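Local coordinates for protein ABC sugar (Ribose) transporter, periplasmic substrate-binding subunit (Rhodobacter sphaeroides, PDB 3L49) that probably binds a sugar in the periplasm as the substrate-binding subunit of an ABC transporter, at residues A[15-20]-A[43-48]; A[52-57]-A[73-78]; A[177-182]-A[204-209]. One frame throughout, in Å; residues are numbered along the deposited sequence.

Contact 1: A[15-20]-A[43-48]; sequences TDHDWD and AGRNDQ
D20 and R45 both set CG beside the backbone N, opposite the carbonyl carbon (chi1 -73° and -72°), and the R45 chain then bends at chi2. These torsions send CG of each residue off beside its own N, and the two side chains arrive from opposite directions. The meeting is one salt bridge: R45 NH2 donates to D20 OD2 at 2.6 Å on the syn lone pair, although the N-H...O angle of 134° is far from straight. Carboxylate and guanidinium are nearly coplanar, with D20 CG at the edge of the guanidinium. A water in the guanidinium plane, at its edge, bridges the pair, accepting from R45 NE at 2.8 Å and from D16 N and donating to D20 OD2. D20 OD2 thus takes two donors, and R45 is held through two different nitrogens, which limits rotation of its guanidinium. H17 has two conformers, and its placement is tentative: in the one given, NE2 is 3.8 Å from R45 NH2, which lies at the ring's edge, and D20 CB sits over one ring face, offset toward the rim. This NE2 also bonds an unidentified molecule, possibly from the crystallisation liquor, and W199 meets the ring; the site is only consistent with a ligand pocket. H17 is the N-cap residue of helix 18-33 and N46 that of helix 47-60, whereas R45 sits within the type I' turn from A43 to N46. Both segments follow strands, 7-12 and 37-42, which are neighbours in the sheet, and R45 and A43 bond through their backbones to I13 and A12.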
loop_
_atom_site.group_PDB
_atom_site.type_symbol
_atom_site.label_atom_id
_atom_site.label_comp_id
_atom_site.label_asym_id
_atom_site.label_seq_id
_atom_site.Cartn_x
_atom_site.Cartn_y
_atom_site.Cartn_z
ATOM N N THR A 15 11.599 -4.172 -1.423
ATOM C CA THR A 15 12.039 -2.890 -0.867
ATOM C C THR A 15 12.268 -1.948 -2.048
ATOM O O THR A 15 13.027 -0.978 -1.951
ATOM C CB THR A 15 13.350 -3.007 -0.038
ATOM O OG1 THR A 15 14.459 -3.246 -0.913
ATOM C CG2 THR A 15 13.267 -4.122 1.006
ATOM N N ASP A 16 11.595 -2.262 -3.156
ATOM C CA ASP A 16 11.768 -1.605 -4.453
ATOM C C ASP A 16 11.457 -0.107 -4.426
ATOM O O ASP A 16 12.097 0.669 -5.136
ATOM C CB ASP A 16 10.885 -2.309 -5.497
ATOM C CG ASP A 16 11.327 -2.048 -6.928
ATOM O OD1 ASP A 16 12.477 -2.403 -7.276
ATOM O OD2 ASP A 16 10.509 -1.513 -7.713
ATOM N N HIS A 17 10.561 0.321 -3.557
ATOM C CA HIS A 17 10.090 1.690 -3.464
ATOM C C HIS A 17 9.989 1.972 -2.000
ATOM O O HIS A 17 9.922 1.179 -1.088
ATOM C CB HIS A 17 8.745 1.965 -4.137
ATOM C CG HIS A 17 7.611 1.183 -3.556
ATOM N ND1 HIS A 17 6.727 1.723 -2.648
ATOM C CD2 HIS A 17 7.220 -0.099 -3.748
ATOM C CE1 HIS A 17 5.835 0.809 -2.311
ATOM N NE2 HIS A 17 6.112 -0.305 -2.963
ATOM N N ASP A 18 9.705 3.255 -1.852
ATOM C CA ASP A 18 9.961 4.022 -0.625
ATOM C C ASP A 18 9.210 3.549 0.623
ATOM O O ASP A 18 9.766 3.477 1.686
ATOM C CB ASP A 18 9.654 5.496 -0.872
ATOM C CG ASP A 18 10.139 6.386 0.223
ATOM O OD1 ASP A 18 11.356 6.436 0.444
ATOM O OD2 ASP A 18 9.321 7.058 0.860
ATOM N N TRP A 19 7.937 3.279 0.479
ATOM C CA TRP A 19 7.126 2.870 1.586
ATOM C C TRP A 19 7.639 1.533 2.087
ATOM O O TRP A 19 7.860 1.355 3.259
ATOM C CB TRP A 19 5.647 2.796 1.184
ATOM C CG TRP A 19 4.670 2.624 2.300
ATOM C CD1 TRP A 19 3.894 3.573 2.865
ATOM C CD2 TRP A 19 4.348 1.415 2.967
ATOM N NE1 TRP A 19 3.122 3.037 3.821
ATOM C CE2 TRP A 19 3.373 1.707 3.903
ATOM C CE3 TRP A 19 4.771 0.104 2.840
ATOM C CZ2 TRP A 19 2.856 0.766 4.711
ATOM C CZ3 TRP A 19 4.257 -0.815 3.633
ATOM C CH2 TRP A 19 3.309 -0.496 4.567
ATOM N N ASP A 20 7.855 0.612 1.168
ATOM C CA ASP A 20 8.317 -0.731 1.502
ATOM C C ASP A 20 9.665 -0.713 2.198
ATOM O O ASP A 20 9.857 -1.421 3.177
ATOM C CB ASP A 20 8.408 -1.590 0.241
ATOM C CG ASP A 20 7.048 -2.002 -0.288
ATOM O OD1 ASP A 20 6.042 -1.339 0.042
ATOM O OD2 ASP A 20 6.989 -2.986 -1.049
ATOM N N ALA A 43 12.168 -10.404 -1.078
ATOM C CA ALA A 43 11.833 -11.287 -2.197
ATOM C C ALA A 43 12.121 -10.700 -3.567
ATOM O O ALA A 43 12.048 -11.419 -4.566
ATOM C CB ALA A 43 10.387 -11.737 -2.105
ATOM N N GLY A 44 12.447 -9.408 -3.611
ATOM C CA GLY A 44 12.665 -8.691 -4.868
ATOM C C GLY A 44 11.484 -8.742 -5.832
ATOM O O GLY A 44 11.676 -8.916 -7.035
ATOM N N ARG A 45 10.270 -8.621 -5.287
ATOM C CA ARG A 45 8.997 -8.622 -6.044
ATOM C C ARG A 45 8.687 -9.927 -6.798
ATOM O O ARG A 45 7.811 -9.979 -7.674
ATOM C CB ARG A 45 8.870 -7.370 -6.927
ATOM C CG ARG A 45 8.619 -6.094 -6.118
ATOM C CD ARG A 45 7.149 -6.001 -5.715
ATOM N NE ARG A 45 6.907 -5.082 -4.604
ATOM C CZ ARG A 45 5.731 -4.941 -3.995
ATOM N NH1 ARG A 45 4.679 -5.656 -4.389
ATOM N NH2 ARG A 45 5.605 -4.088 -2.986
ATOM N N ASN A 46 9.404 -10.981 -6.430
ATOM C CA ASN A 46 9.149 -12.308 -6.953
ATOM C C ASN A 46 8.414 -13.113 -5.902
ATOM O O ASN A 46 8.906 -13.253 -4.779
ATOM C CB ASN A 46 10.466 -12.993 -7.321
ATOM C CG ASN A 46 10.255 -14.339 -7.966
ATOM O OD1 ASN A 46 10.417 -15.374 -7.328
ATOM N ND2 ASN A 46 9.858 -14.333 -9.231
ATOM N N ASP A 47 7.240 -13.627 -6.267
ATOM C CA ASP A 47 6.402 -14.420 -5.353
ATOM C C ASP A 47 7.040 -15.752 -4.969
ATOM O O ASP A 47 6.961 -16.180 -3.809
ATOM C CB ASP A 47 5.019 -14.671 -5.960
ATOM C CG ASP A 47 4.136 -13.432 -5.939
ATOM O OD1 ASP A 47 3.888 -12.854 -7.020
ATOM O OD2 ASP A 47 3.692 -13.030 -4.844
ATOM N N GLN A 48 7.682 -16.385 -5.951
ATOM C CA GLN A 48 8.282 -17.696 -5.779
ATOM C C GLN A 48 9.507 -17.631 -4.869
ATOM O O GLN A 48 9.788 -18.583 -4.130
ATOM C CB GLN A 48 8.644 -18.286 -7.143
ATOM C CG GLN A 48 7.979 -19.630 -7.423
ATOM C CD GLN A 48 6.463 -19.516 -7.538
ATOM O OE1 GLN A 48 5.723 -20.016 -6.686
ATOM N NE2 GLN A 48 5.995 -18.837 -8.584
HETATM O O HOH W 1 8.670 -3.323 -3.292
#

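Contact 2: A[52-57]-A[73-78]; sequences SQIQTL and DVLNPW
Apolar contact between I54 and two residues of the facing helix, L75 and W78, forms the inner part of this interface. I54 sends its two branches to different partners: CD1 reaches L75 CD1 at 4.1 Å, while CG2, anti to the backbone N, lies 4.2 Å from W78 CB. These are ordinary van der Waals separations, made obliquely. A polar group meets an aromatic one farther out. The extended Q55 chain carries its amide to the six-membered ring of W78, with Q55 NE2 3.2 Å from W78 CH2 and Q55 CG 3.8 Å from W78 CZ3. Amide and indole planes stand 76° apart and the nitrogen approaches obliquely. No hydrogen bond joins the two segments; within helix 47-60, S52 O accepts both T56 N and T56 OG1, the latter at 2.8 Å, from opposite faces of the carbonyl. The helix axes run 20° from parallel and 10.9 Å apart at closest, a spacing spanned by I54, L75, Q55 and W78. W78 also makes a cation-pi contact with K81 and touches V51, and L75 rests on Q50 and on E67. The packing joins helix 47-60 to helix 72-84, successive helices linked through strand 64-68, with L57 turned to strands 37-42 and 64-68.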
loop_
_atom_site.group_PDB
_atom_site.type_symbol
_atom_site.label_atom_id
_atom_site.label_comp_id
_atom_site.label_asym_id
_atom_site.label_seq_id
_atom_site.Cartn_x
_atom_site.Cartn_y
_atom_site.Cartn_z
ATOM N N SER A 52 10.045 -19.541 -0.986
ATOM C CA SER A 52 11.232 -20.231 -0.491
ATOM C C SER A 52 11.877 -19.497 0.687
ATOM O O SER A 52 12.471 -20.125 1.569
ATOM C CB SER A 52 12.245 -20.450 -1.614
ATOM O OG SER A 52 12.797 -19.222 -2.048
ATOM N N GLN A 53 11.746 -18.172 0.709
ATOM C CA GLN A 53 12.206 -17.384 1.851
ATOM C C GLN A 53 11.417 -17.688 3.122
ATOM O O GLN A 53 11.975 -17.680 4.219
ATOM C CB GLN A 53 12.187 -15.903 1.522
ATOM C CG GLN A 53 13.462 -15.452 0.857
ATOM C CD GLN A 53 13.340 -14.100 0.217
ATOM O OE1 GLN A 53 12.244 -13.562 0.081
ATOM N NE2 GLN A 53 14.469 -13.541 -0.195
ATOM N N ILE A 54 10.128 -17.980 2.964
ATOM C CA ILE A 54 9.307 -18.496 4.059
ATOM C C ILE A 54 9.797 -19.892 4.518
ATOM O O ILE A 54 9.983 -20.123 5.726
ATOM C CB ILE A 54 7.793 -18.490 3.677
ATOM C CG1 ILE A 54 7.264 -17.049 3.619
ATOM C CG2 ILE A 54 6.970 -19.314 4.659
ATOM C CD1 ILE A 54 5.920 -16.893 2.921
ATOM N N GLN A 55 10.028 -20.789 3.546
ATOM C CA GLN A 55 10.540 -22.150 3.784
ATOM C C GLN A 55 11.813 -22.131 4.610
ATOM O O GLN A 55 11.949 -22.893 5.570
ATOM C CB GLN A 55 10.828 -22.869 2.466
ATOM C CG GLN A 55 9.603 -23.194 1.626
ATOM C CD GLN A 55 9.956 -23.765 0.263
ATOM O OE1 GLN A 55 11.050 -23.552 -0.256
ATOM N NE2 GLN A 55 9.023 -24.494 -0.324
ATOM N N THR A 56 12.733 -21.257 4.210
ATOM C CA THR A 56 13.958 -20.949 4.945
ATOM C C THR A 56 13.692 -20.594 6.405
ATOM O O THR A 56 14.287 -21.185 7.317
ATOM C CB THR A 56 14.659 -19.753 4.294
ATOM O OG1 THR A 56 14.934 -20.060 2.924
ATOM C CG2 THR A 56 15.947 -19.410 5.023
ATOM N N LEU A 57 12.785 -19.635 6.608
ATOM C CA LEU A 57 12.437 -19.142 7.937
ATOM C C LEU A 57 11.833 -20.225 8.809
ATOM O O LEU A 57 12.220 -20.351 9.973
ATOM C CB LEU A 57 11.498 -17.936 7.852
ATOM C CG LEU A 57 12.087 -16.593 7.405
ATOM C CD1 LEU A 57 10.985 -15.541 7.225
ATOM C CD2 LEU A 57 13.171 -16.090 8.363
ATOM N N ASP A 73 -3.327 -14.852 -1.775
ATOM C CA ASP A 73 -3.723 -16.133 -2.366
ATOM C C ASP A 73 -2.535 -17.065 -2.581
ATOM O O ASP A 73 -2.649 -18.271 -2.359
ATOM C CB ASP A 73 -4.517 -15.927 -3.669
ATOM C CG ASP A 73 -3.741 -15.145 -4.734
ATOM O OD1 ASP A 73 -2.866 -14.318 -4.383
ATOM O OD2 ASP A 73 -4.022 -15.360 -5.935
ATOM N N VAL A 74 -1.400 -16.491 -2.979
ATOM C CA VAL A 74 -0.159 -17.236 -3.145
ATOM C C VAL A 74 0.397 -17.654 -1.779
ATOM O O VAL A 74 0.811 -18.806 -1.588
ATOM C CB VAL A 74 0.907 -16.417 -3.934
ATOM C CG1 VAL A 74 2.112 -17.290 -4.285
ATOM C CG2 VAL A 74 0.307 -15.821 -5.207
ATOM N N LEU A 75 0.376 -16.717 -0.835
ATOM C CA LEU A 75 0.963 -16.915 0.490
ATOM C C LEU A 75 0.200 -17.874 1.400
ATOM O O LEU A 75 0.828 -18.607 2.166
ATOM C CB LEU A 75 1.155 -15.565 1.192
ATOM C CG LEU A 75 2.499 -14.819 1.146
ATOM C CD1 LEU A 75 3.455 -15.285 0.039
ATOM C CD2 LEU A 75 2.239 -13.323 1.055
ATOM N N ASN A 76 -1.132 -17.873 1.305
ATOM C CA ASN A 76 -2.011 -18.646 2.215
ATOM C C ASN A 76 -1.540 -20.044 2.673
ATOM O O ASN A 76 -1.438 -20.271 3.889
ATOM C CB ASN A 76 -3.459 -18.701 1.701
ATOM C CG ASN A 76 -4.282 -17.510 2.136
ATOM O OD1 ASN A 76 -4.159 -17.027 3.265
ATOM N ND2 ASN A 76 -5.145 -17.033 1.240
ATOM N N PRO A 77 -1.220 -20.967 1.719
ATOM C CA PRO A 77 -0.775 -22.301 2.168
ATOM C C PRO A 77 0.551 -22.281 2.926
ATOM O O PRO A 77 0.803 -23.167 3.740
ATOM C CB PRO A 77 -0.599 -23.084 0.860
ATOM C CG PRO A 77 -1.349 -22.306 -0.174
ATOM C CD PRO A 77 -1.233 -20.884 0.240
ATOM N N TRP A 78 1.378 -21.274 2.659
ATOM C CA TRP A 78 2.684 -21.156 3.310
ATOM C C TRP A 78 2.563 -20.503 4.674
ATOM O O TRP A 78 3.306 -20.843 5.598
ATOM C CB TRP A 78 3.685 -20.448 2.386
ATOM C CG TRP A 78 3.892 -21.272 1.156
ATOM C CD1 TRP A 78 3.345 -21.060 -0.080
ATOM C CD2 TRP A 78 4.633 -22.500 1.063
ATOM N NE1 TRP A 78 3.723 -22.062 -0.940
ATOM C CE2 TRP A 78 4.509 -22.962 -0.263
ATOM C CE3 TRP A 78 5.400 -23.246 1.973
ATOM C CZ2 TRP A 78 5.134 -24.133 -0.710
ATOM C CZ3 TRP A 78 6.014 -24.413 1.530
ATOM C CH2 TRP A 78 5.875 -24.843 0.201
#

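Contact 3: A[177-182]-A[204-209]; sequences SNVTDM and IGATQA
V179 points its CB at the facing helix and straddles two alanines with its two methyls. Because CG1 stands anti to the backbone N (chi1 173°) and CG2 anti to the carbonyl carbon, the branches part along the partner helix: CG2 meets A206 CB at 3.6 Å, and CG1 meets A209 CB at 3.9 Å. The alanines are one helical turn apart and differently turned, A209 aiming its methyl toward the valine helix while A206 approaches it from the flank. A209 CB also has T180 OG1 at 3.9 Å, a plain van der Waals neighbour, since that hydroxyl is hydrogen-bonded to Y176 O within its own helix. No hydrogen bond passes between the two segments. The axes approach to 8.5 Å, and the CA atoms of V179 and A206 are only 5.9 Å apart, a closeness consistent with the small side chains of A206 and A209. V179 lies between the helices, touching both alanines, with F131 of strand 126-131 also touching its side chain. With an alanine in place of V179, both methyls that reach A206 and A209 would be gone, and a gap would probably open between the two helices. The helices cross at -43°, running in broadly the same direction. Helix 171-185 leads into strand 194-197, and that strand into helix 200-212, with strand 194-197 parallel to strand 126-131 beside it. Adjacent helices packed together and joined through an intervening parallel strand are typical of the Rossmann-like alpha/beta lobes of periplasmic binding proteins.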
loop_
_atom_site.group_PDB
_atom_site.type_symbol
_atom_site.label_atom_id
_atom_site.label_comp_id
_atom_site.label_asym_id
_atom_site.label_seq_id
_atom_site.Cartn_x
_atom_site.Cartn_y
_atom_site.Cartn_z
ATOM N N SER A 177 2.448 5.892 -19.814
ATOM C CA SER A 177 2.069 5.381 -21.141
ATOM C C SER A 177 0.592 5.060 -21.249
ATOM O O SER A 177 -0.027 5.331 -22.280
ATOM C CB SER A 177 2.880 4.137 -21.502
ATOM O OG SER A 177 4.271 4.395 -21.392
ATOM N N ASN A 178 0.036 4.481 -20.187
ATOM C CA ASN A 178 -1.396 4.188 -20.124
ATOM C C ASN A 178 -2.267 5.444 -20.138
ATOM O O ASN A 178 -3.298 5.486 -20.823
ATOM C CB ASN A 178 -1.713 3.346 -18.897
ATOM C CG ASN A 178 -1.239 1.921 -19.031
ATOM O OD1 ASN A 178 -1.326 1.320 -20.099
ATOM N ND2 ASN A 178 -0.734 1.364 -17.936
ATOM N N VAL A 179 -1.835 6.463 -19.396
ATOM C CA VAL A 179 -2.573 7.724 -19.309
ATOM C C VAL A 179 -2.558 8.446 -20.662
ATOM O O VAL A 179 -3.584 8.955 -21.108
ATOM C CB VAL A 179 -2.041 8.617 -18.143
ATOM C CG1 VAL A 179 -2.679 9.997 -18.155
ATOM C CG2 VAL A 179 -2.333 7.957 -16.816
ATOM N N THR A 180 -1.391 8.444 -21.311
ATOM C CA THR A 180 -1.213 8.995 -22.656
ATOM C C THR A 180 -2.159 8.334 -23.678
ATOM O O THR A 180 -2.784 9.030 -24.481
ATOM C CB THR A 180 0.262 8.868 -23.123
ATOM O OG1 THR A 180 1.144 9.335 -22.090
ATOM C CG2 THR A 180 0.500 9.678 -24.397
ATOM N N ASP A 181 -2.264 7.004 -23.623
ATOM C CA ASP A 181 -3.208 6.241 -24.446
ATOM C C ASP A 181 -4.635 6.720 -24.225
ATOM O O ASP A 181 -5.383 6.935 -25.174
ATOM C CB ASP A 181 -3.141 4.743 -24.111
ATOM C CG ASP A 181 -1.846 4.082 -24.567
ATOM O OD1 ASP A 181 -1.022 4.747 -25.237
ATOM O OD2 ASP A 181 -1.655 2.884 -24.243
ATOM N N MET A 182 -4.984 6.913 -22.957
ATOM C CA MET A 182 -6.346 7.221 -22.551
ATOM C C MET A 182 -6.733 8.663 -22.860
ATOM O O MET A 182 -7.901 8.946 -23.137
ATOM C CB MET A 182 -6.521 6.892 -21.065
ATOM C CG MET A 182 -7.832 6.187 -20.715
ATOM S SD MET A 182 -8.294 4.709 -21.665
ATOM C CE MET A 182 -6.880 3.639 -21.438
ATOM N N ILE A 204 2.478 9.134 -9.789
ATOM C CA ILE A 204 3.632 9.969 -10.142
ATOM C C ILE A 204 3.769 10.039 -11.666
ATOM O O ILE A 204 3.927 11.119 -12.229
ATOM C CB ILE A 204 4.944 9.477 -9.474
ATOM C CG1 ILE A 204 4.862 9.629 -7.953
ATOM C CG2 ILE A 204 6.152 10.277 -9.978
ATOM C CD1 ILE A 204 5.797 8.695 -7.177
ATOM N N GLY A 205 3.656 8.883 -12.313
ATOM C CA GLY A 205 3.642 8.786 -13.766
ATOM C C GLY A 205 2.441 9.431 -14.422
ATOM O O GLY A 205 2.582 10.147 -15.415
ATOM N N ALA A 206 1.261 9.186 -13.860
ATOM C CA ALA A 206 0.005 9.721 -14.407
ATOM C C ALA A 206 0.008 11.246 -14.415
ATOM O O ALA A 206 -0.409 11.867 -15.391
ATOM C CB ALA A 206 -1.195 9.184 -13.626
ATOM N N THR A 207 0.520 11.829 -13.335
ATOM C CA THR A 207 0.679 13.277 -13.198
ATOM C C THR A 207 1.641 13.835 -14.244
ATOM O O THR A 207 1.322 14.833 -14.904
ATOM C CB THR A 207 1.167 13.635 -11.781
ATOM O OG1 THR A 207 0.346 12.963 -10.823
ATOM C CG2 THR A 207 1.107 15.133 -11.523
ATOM N N GLN A 208 2.800 13.181 -14.393
ATOM C CA GLN A 208 3.804 13.562 -15.394
ATOM C C GLN A 208 3.227 13.592 -16.816
ATOM O O GLN A 208 3.483 14.545 -17.569
ATOM C CB GLN A 208 5.002 12.626 -15.324
ATOM C CG GLN A 208 5.976 12.926 -14.178
ATOM C CD GLN A 208 6.944 11.780 -13.908
ATOM O OE1 GLN A 208 7.767 11.849 -12.986
ATOM N NE2 GLN A 208 6.845 10.712 -14.707
ATOM N N ALA A 209 2.427 12.569 -17.152
ATOM C CA ALA A 209 1.747 12.460 -18.446
ATOM C C ALA A 209 0.742 13.579 -18.713
ATOM O O ALA A 209 0.714 14.132 -19.812
ATOM C CB ALA A 209 1.055 11.094 -18.575
#

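Overall arrangement
From the N terminus, contact 1 comes first: residues 15-20 and 43-48 close a loop made of helix 18-33 and strand 37-42. Contact 2 opens only afterwards, its loop from 52-57 to 73-78 spanning strand 64-68, and contact 3 follows far along the chain, enclosing strand 194-197. The three are in series, with none nested or crossed. Contacts 1 and 2 share helix 47-60 and touch, A43 CA lying 3.2 Å from Q53 OE1. Contact 3 stands apart, its centre about 35 Å from that of contact 2, and ties helices against the sheet portion built of strands 126-131 and 194-197, whereas contacts 1 and 2 lie on the portion around strands 7-12, 37-42 and 64-68.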